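Local coordinates for protein Crov588 (Cafeteriavirus, PDB 6NYR) that is of unknown function but folds as a giant-virus leucine-rich-repeat protein whose FNIP-type coils bend into a nearly closed ring, at residues A[265-276]-A[286-297]. Numbering follows the deposited sequence.
Sequences QITENVLPNSLT and QIITENVLPNSL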
ATOM      1  N   GLN A 265      31.766 -12.111 -13.416  1.00 55.10           N
ATOM      2  CA  GLN A 265      31.877 -11.421 -14.691  1.00 59.44           C
ATOM      3  C   GLN A 265      30.896 -12.020 -15.693  1.00 57.62           C
ATOM      4  O   GLN A 265      30.687 -13.237 -15.730  1.00 58.89           O
ATOM      5  CB  GLN A 265      33.297 -11.532 -15.237  1.00 65.23           C
ATOM      6  CG  GLN A 265      34.365 -10.841 -14.411  1.00 69.63           C
ATOM      7  CD  GLN A 265      35.765 -11.240 -14.846  1.00 73.78           C
ATOM      8  OE1 GLN A 265      35.934 -12.006 -15.798  1.00 75.95           O
ATOM      9  NE2 GLN A 265      36.774 -10.716 -14.158  1.00 73.20           N
ATOM     10  N   ILE A 266      30.301 -11.163 -16.516  1.00 55.19           N
ATOM     11  CA  ILE A 266      29.418 -11.586 -17.595  1.00 56.33           C
ATOM     12  C   ILE A 266      30.063 -11.156 -18.906  1.00 58.19           C
ATOM     13  O   ILE A 266      30.243  -9.956 -19.151  1.00 60.94           O
ATOM     14  CB  ILE A 266      28.003 -11.006 -17.456  1.00 55.87           C
ATOM     15  CG1 ILE A 266      27.418 -11.364 -16.090  1.00 52.11           C
ATOM     16  CG2 ILE A 266      27.103 -11.523 -18.571  1.00 56.24           C
ATOM     17  CD1 ILE A 266      26.063 -10.747 -15.818  1.00 50.19           C
ATOM     18  N   THR A 267      30.416 -12.131 -19.736  1.00 58.21           N
ATOM     19  CA  THR A 267      31.045 -11.867 -21.018  1.00 57.79           C
ATOM     20  C   THR A 267      29.973 -11.823 -22.109  1.00 59.05           C
ATOM     21  O   THR A 267      28.772 -11.773 -21.828  1.00 56.77           O
ATOM     22  CB  THR A 267      32.109 -12.922 -21.312  1.00 56.89           C
ATOM     23  OG1 THR A 267      31.478 -14.178 -21.590  1.00 60.11           O
ATOM     24  CG2 THR A 267      33.037 -13.086 -20.123  1.00 53.33           C
ATOM     25  N   GLU A 268      30.400 -11.840 -23.369  1.00 62.03           N
ATOM     26  CA  GLU A 268      29.492 -11.717 -24.497  1.00 64.55           C
ATOM     27  C   GLU A 268      28.788 -13.044 -24.765  1.00 62.58           C
ATOM     28  O   GLU A 268      29.282 -14.120 -24.421  1.00 62.24           O
ATOM     29  CB  GLU A 268      30.253 -11.278 -25.748  1.00 70.23           C
ATOM     30  CG  GLU A 268      31.215 -10.125 -25.522  1.00 73.64           C
ATOM     31  CD  GLU A 268      32.060  -9.825 -26.746  1.00 79.10           C
ATOM     32  OE1 GLU A 268      31.644 -10.195 -27.866  1.00 80.82           O
ATOM     33  OE2 GLU A 268      33.142  -9.222 -26.587  1.00 80.20           O
ATOM     34  N   ASN A 269      27.614 -12.953 -25.391  1.00 64.06           N
ATOM     35  CA  ASN A 269      26.831 -14.127 -25.774  1.00 67.59           C
ATOM     36  C   ASN A 269      26.393 -14.944 -24.563  1.00 64.40           C
ATOM     37  O   ASN A 269      26.157 -16.150 -24.666  1.00 64.00           O
ATOM     38  CB  ASN A 269      27.601 -15.023 -26.752  1.00 73.30           C
ATOM     39  CG  ASN A 269      27.743 -14.405 -28.127  1.00 77.69           C
ATOM     40  OD1 ASN A 269      26.827 -14.482 -28.946  1.00 79.94           O
ATOM     41  ND2 ASN A 269      28.894 -13.798 -28.390  1.00 79.52           N
ATOM     42  N   VAL A 270      26.274 -14.300 -23.407  1.00 62.43           N
ATOM     43  CA  VAL A 270      25.748 -14.946 -22.208  1.00 58.74           C
ATOM     44  C   VAL A 270      24.321 -14.504 -21.914  1.00 55.54           C
ATOM     45  O   VAL A 270      23.456 -15.329 -21.621  1.00 55.01           O
ATOM     46  CB  VAL A 270      26.678 -14.668 -21.004  1.00 56.45           C
ATOM     47  CG1 VAL A 270      26.095 -15.259 -19.729  1.00 56.57           C
ATOM     48  CG2 VAL A 270      28.071 -15.214 -21.264  1.00 55.89           C
ATOM     49  N   LEU A 271      24.058 -13.216 -21.995  1.00 53.51           N
ATOM     50  CA  LEU A 271      22.722 -12.675 -21.790  1.00 52.58           C
ATOM     51  C   LEU A 271      21.935 -12.758 -23.090  1.00 53.99           C
ATOM     52  O   LEU A 271      22.264 -12.072 -24.061  1.00 53.97           O
ATOM     53  CB  LEU A 271      22.794 -11.224 -21.291  1.00 51.35           C
ATOM     54  CG  LEU A 271      23.488 -11.025 -19.948  1.00 52.62           C
ATOM     55  CD1 LEU A 271      23.597  -9.545 -19.619  1.00 53.84           C
ATOM     56  CD2 LEU A 271      22.751 -11.769 -18.852  1.00 54.67           C
ATOM     57  N   PRO A 272      20.892 -13.585 -23.157  1.00 57.33           N
ATOM     58  CA  PRO A 272      20.152 -13.713 -24.423  1.00 57.78           C
ATOM     59  C   PRO A 272      19.510 -12.394 -24.820  1.00 59.36           C
ATOM     60  O   PRO A 272      19.043 -11.635 -23.972  1.00 58.88           O
ATOM     61  CB  PRO A 272      19.097 -14.784 -24.124  1.00 57.69           C
ATOM     62  CG  PRO A 272      18.909 -14.728 -22.639  1.00 56.16           C
ATOM     63  CD  PRO A 272      20.259 -14.355 -22.064  1.00 56.72           C
ATOM     64  N   ASN A 273      19.491 -12.127 -26.128  1.00 63.98           N
ATOM     65  CA  ASN A 273      18.970 -10.863 -26.632  1.00 64.96           C
ATOM     66  C   ASN A 273      17.486 -10.675 -26.352  1.00 61.02           C
ATOM     67  O   ASN A 273      16.977  -9.562 -26.534  1.00 58.24           O
ATOM     68  CB  ASN A 273      19.228 -10.772 -28.139  1.00 69.56           C
ATOM     69  CG  ASN A 273      20.662 -10.418 -28.462  1.00 73.59           C
ATOM     70  OD1 ASN A 273      21.282  -9.611 -27.767  1.00 73.03           O
ATOM     71  ND2 ASN A 273      21.202 -11.017 -29.519  1.00 74.63           N
ATOM     72  N   SER A 274      16.786 -11.721 -25.909  1.00 59.71           N
ATOM     73  CA  SER A 274      15.364 -11.610 -25.610  1.00 58.75           C
ATOM     74  C   SER A 274      15.083 -10.886 -24.298  1.00 58.90           C
ATOM     75  O   SER A 274      13.948 -10.444 -24.083  1.00 60.67           O
ATOM     76  CB  SER A 274      14.742 -13.009 -25.553  1.00 59.22           C
ATOM     77  OG  SER A 274      15.564 -13.894 -24.802  1.00 57.46           O
ATOM     78  N   LEU A 275      16.077 -10.750 -23.424  1.00 55.89           N
ATOM     79  CA  LEU A 275      15.830 -10.199 -22.098  1.00 53.80           C
ATOM     80  C   LEU A 275      15.362  -8.750 -22.181  1.00 52.04           C
ATOM     81  O   LEU A 275      15.989  -7.916 -22.841  1.00 55.82           O
ATOM     82  CB  LEU A 275      17.096 -10.288 -21.245  1.00 52.13           C
ATOM     83  CG  LEU A 275      17.403 -11.625 -20.573  1.00 51.90           C
ATOM     84  CD1 LEU A 275      18.820 -11.602 -19.992  1.00 52.18           C
ATOM     85  CD2 LEU A 275      16.389 -11.949 -19.486  1.00 48.03           C
ATOM     86  N   THR A 276      14.260  -8.456 -21.495  1.00 48.90           N
ATOM     87  CA  THR A 276      13.771  -7.092 -21.351  1.00 49.67           C
ATOM     88  C   THR A 276      14.035  -6.508 -19.971  1.00 48.04           C
ATOM     89  O   THR A 276      14.243  -5.295 -19.854  1.00 48.84           O
ATOM     90  CB  THR A 276      12.265  -7.034 -21.638  1.00 50.40           C
ATOM     91  OG1 THR A 276      11.585  -8.022 -20.852  1.00 50.88           O
ATOM     92  CG2 THR A 276      11.995  -7.280 -23.117  1.00 50.84           C
ATOM     93  N   GLN A 286      30.768  -6.038 -10.994  1.00 50.64           N
ATOM     94  CA  GLN A 286      31.671  -6.383 -12.080  1.00 49.17           C
ATOM     95  C   GLN A 286      31.473  -5.431 -13.252  1.00 50.41           C
ATOM     96  O   GLN A 286      30.368  -4.941 -13.500  1.00 50.58           O
ATOM     97  CB  GLN A 286      31.442  -7.825 -12.542  1.00 49.12           C
ATOM     98  CG  GLN A 286      31.715  -8.892 -11.487  1.00 48.57           C
ATOM     99  CD  GLN A 286      33.150  -8.870 -10.994  1.00 47.70           C
ATOM    100  OE1 GLN A 286      34.085  -8.746 -11.782  1.00 51.02           O
ATOM    101  NE2 GLN A 286      33.331  -8.997  -9.686  1.00 46.71           N
ATOM    102  N   ILE A 287      32.564  -5.158 -13.967  1.00 52.25           N
ATOM    103  CA  ILE A 287      32.496  -4.270 -15.118  1.00 57.16           C
ATOM    104  C   ILE A 287      31.653  -4.915 -16.208  1.00 53.85           C
ATOM    105  O   ILE A 287      31.761  -6.121 -16.472  1.00 51.60           O
ATOM    106  CB  ILE A 287      33.909  -3.943 -15.623  1.00 62.51           C
ATOM    107  CG1 ILE A 287      33.860  -2.904 -16.743  1.00 64.31           C
ATOM    108  CG2 ILE A 287      34.602  -5.197 -16.139  1.00 66.92           C
ATOM    109  CD1 ILE A 287      33.560  -1.502 -16.266  1.00 65.91           C
ATOM    110  N   ILE A 288      30.790  -4.116 -16.832  1.00 52.96           N
ATOM    111  CA  ILE A 288      30.016  -4.525 -18.002  1.00 53.89           C
ATOM    112  C   ILE A 288      30.581  -3.798 -19.214  1.00 54.44           C
ATOM    113  O   ILE A 288      30.637  -2.562 -19.232  1.00 54.46           O
ATOM    114  CB  ILE A 288      28.513  -4.242 -17.824  1.00 53.72           C
ATOM    115  CG1 ILE A 288      28.022  -4.933 -16.548  1.00 51.19           C
ATOM    116  CG2 ILE A 288      27.735  -4.686 -19.048  1.00 53.62           C
ATOM    117  CD1 ILE A 288      26.534  -4.859 -16.327  1.00 52.09           C
ATOM    118  N   THR A 289      30.997  -4.560 -20.222  1.00 58.14           N
ATOM    119  CA  THR A 289      31.650  -4.005 -21.395  1.00 61.05           C
ATOM    120  C   THR A 289      30.688  -3.988 -22.593  1.00 63.25           C
ATOM    121  O   THR A 289      29.463  -4.038 -22.425  1.00 60.80           O
ATOM    122  CB  THR A 289      32.945  -4.785 -21.671  1.00 61.87           C
ATOM    123  OG1 THR A 289      32.646  -6.166 -21.902  1.00 61.55           O
ATOM    124  CG2 THR A 289      33.895  -4.659 -20.484  1.00 59.99           C
ATOM    125  N   GLU A 290      31.242  -3.952 -23.810  1.00 67.55           N
ATOM    126  CA  GLU A 290      30.546  -3.324 -24.930  1.00 69.79           C
ATOM    127  C   GLU A 290      29.316  -4.102 -25.381  1.00 67.26           C
ATOM    128  O   GLU A 290      28.198  -3.573 -25.362  1.00 70.99           O
ATOM    129  CB  GLU A 290      31.514  -3.137 -26.105  1.00 77.24           C
ATOM    130  CG  GLU A 290      31.972  -1.705 -26.318  1.00 83.04           C
ATOM    131  CD  GLU A 290      32.436  -1.435 -27.740  1.00 87.16           C
ATOM    132  OE1 GLU A 290      32.252  -2.311 -28.615  1.00 88.71           O
ATOM    133  OE2 GLU A 290      32.981  -0.338 -27.989  1.00 88.27           O
ATOM    134  N   ASN A 291      29.497  -5.342 -25.828  1.00 62.80           N
ATOM    135  CA  ASN A 291      28.391  -6.071 -26.440  1.00 65.00           C
ATOM    136  C   ASN A 291      27.907  -7.195 -25.535  1.00 64.31           C
ATOM    137  O   ASN A 291      27.724  -8.334 -25.979  1.00 63.38           O
ATOM    138  CB  ASN A 291      28.812  -6.610 -27.810  1.00 69.44           C
ATOM    139  CG  ASN A 291      29.068  -5.498 -28.818  1.00 73.21           C
ATOM    140  OD1 ASN A 291      30.215  -5.130 -29.082  1.00 73.79           O
ATOM    141  ND2 ASN A 291      27.995  -4.957 -29.384  1.00 72.61           N
ATOM    142  N   VAL A 292      27.678  -6.865 -24.269  1.00 62.94           N
ATOM    143  CA  VAL A 292      27.286  -7.836 -23.255  1.00 61.85           C
ATOM    144  C   VAL A 292      25.792  -7.777 -22.976  1.00 58.71           C
ATOM    145  O   VAL A 292      25.132  -8.811 -22.879  1.00 58.05           O
ATOM    146  CB  VAL A 292      28.105  -7.603 -21.964  1.00 62.82           C
ATOM    147  CG1 VAL A 292      27.734  -8.621 -20.901  1.00 61.51           C
ATOM    148  CG2 VAL A 292      29.599  -7.639 -22.270  1.00 63.83           C
ATOM    149  N   LEU A 293      25.248  -6.575 -22.824  1.00 56.11           N
ATOM    150  CA  LEU A 293      23.843  -6.429 -22.483  1.00 54.94           C
ATOM    151  C   LEU A 293      22.971  -6.747 -23.693  1.00 54.86           C
ATOM    152  O   LEU A 293      23.318  -6.386 -24.824  1.00 55.60           O
ATOM    153  CB  LEU A 293      23.564  -5.012 -21.997  1.00 56.03           C
ATOM    154  CG  LEU A 293      24.217  -4.594 -20.676  1.00 52.67           C
ATOM    155  CD1 LEU A 293      23.921  -3.139 -20.372  1.00 49.71           C
ATOM    156  CD2 LEU A 293      23.743  -5.502 -19.558  1.00 50.98           C
ATOM    157  N   PRO A 294      21.837  -7.416 -23.493  1.00 55.94           N
ATOM    158  CA  PRO A 294      20.975  -7.749 -24.633  1.00 56.49           C
ATOM    159  C   PRO A 294      20.426  -6.493 -25.295  1.00 55.72           C
ATOM    160  O   PRO A 294      20.329  -5.425 -24.688  1.00 53.98           O
ATOM    161  CB  PRO A 294      19.852  -8.598 -24.018  1.00 55.93           C
ATOM    162  CG  PRO A 294      19.943  -8.413 -22.544  1.00 54.45           C
ATOM    163  CD  PRO A 294      21.312  -7.905 -22.202  1.00 55.35           C
ATOM    164  N   ASN A 295      20.063  -6.639 -26.567  1.00 57.64           N
ATOM    165  CA  ASN A 295      19.583  -5.520 -27.367  1.00 61.50           C
ATOM    166  C   ASN A 295      18.089  -5.269 -27.207  1.00 58.46           C
ATOM    167  O   ASN A 295      17.587  -4.268 -27.731  1.00 55.97           O
ATOM    168  CB  ASN A 295      19.926  -5.768 -28.841  1.00 65.60           C
ATOM    169  CG  ASN A 295      19.398  -7.097 -29.351  1.00 67.95           C
ATOM    170  OD1 ASN A 295      18.436  -7.646 -28.811  1.00 69.39           O
ATOM    171  ND2 ASN A 295      20.041  -7.630 -30.384  1.00 69.02           N
ATOM    172  N   SER A 296      17.375  -6.138 -26.498  1.00 59.29           N
ATOM    173  CA  SER A 296      15.973  -5.910 -26.180  1.00 59.92           C
ATOM    174  C   SER A 296      15.768  -5.232 -24.831  1.00 58.25           C
ATOM    175  O   SER A 296      14.643  -4.815 -24.530  1.00 59.61           O
ATOM    176  CB  SER A 296      15.207  -7.241 -26.180  1.00 60.53           C
ATOM    177  OG  SER A 296      15.379  -7.929 -27.403  1.00 62.83           O
ATOM    178  N   LEU A 297      16.818  -5.110 -24.023  1.00 52.77           N
ATOM    179  CA  LEU A 297      16.688  -4.659 -22.644  1.00 52.27           C
ATOM    180  C   LEU A 297      15.964  -3.326 -22.554  1.00 53.27           C
ATOM    181  O   LEU A 297      16.366  -2.343 -23.183  1.00 56.10           O
ATOM    182  CB  LEU A 297      18.077  -4.550 -22.013  1.00 53.57           C
ATOM    183  CG  LEU A 297      18.154  -4.458 -20.494  1.00 51.21           C
ATOM    184  CD1 LEU A 297      17.639  -5.732 -19.850  1.00 52.54           C
ATOM    185  CD2 LEU A 297      19.595  -4.185 -20.065  1.00 51.24           C
TER
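The Pro294 ring packs against Leu271 and Leu275 and against the Pro272 carbonyl: CD lies 3.7 Å from Leu271 CB, and CG lies 3.6 Å from Leu275 CB. Both leucines have CG anti to the carbonyl carbon and extend beyond it (Leu271 chi2 175°); from there Leu271 CD1 also approaches Leu293 CD2, at 4.0 Å. Two residues earlier, Val292 sits with CG1 anti to its backbone N (chi1 -179°), which directs that methyl at the Ile266 and Thr267 carbonyls and sets it 3.8 Å from Ile266 CG2. Side chain meets side chain here through apolar atoms alone, and Val292 and Pro294 are buried.

Near Asn273 the contact turns polar. The Asn273 and Asn295 side chains cross at about a right angle, yet their amide planes stack, 23° apart. Asn273 OD1 accepts a weak hydrogen bond from the backbone Asn295 N (3.4 Å), and Asn273 O another weak one from Ser296 N. Ser296 OG also points to Asn273 O, but the modelled separation is too short to be trusted. Asn273 lies within a type I turn from Pro272 to Leu275, closed by Leu275 N to Pro272 O (3.1 Å), and its carbonyl faces Ser296.

The two segments are equivalent loops of successive coils, consistent with the repeat stacking of an LRR solenoid. Ser274 OG bonds back to Leu253 O, while Leu271, Pro294 and Leu297 all pack on Ile278 of strand 277-279, which lies between parallel strands 255-257 and 299-301.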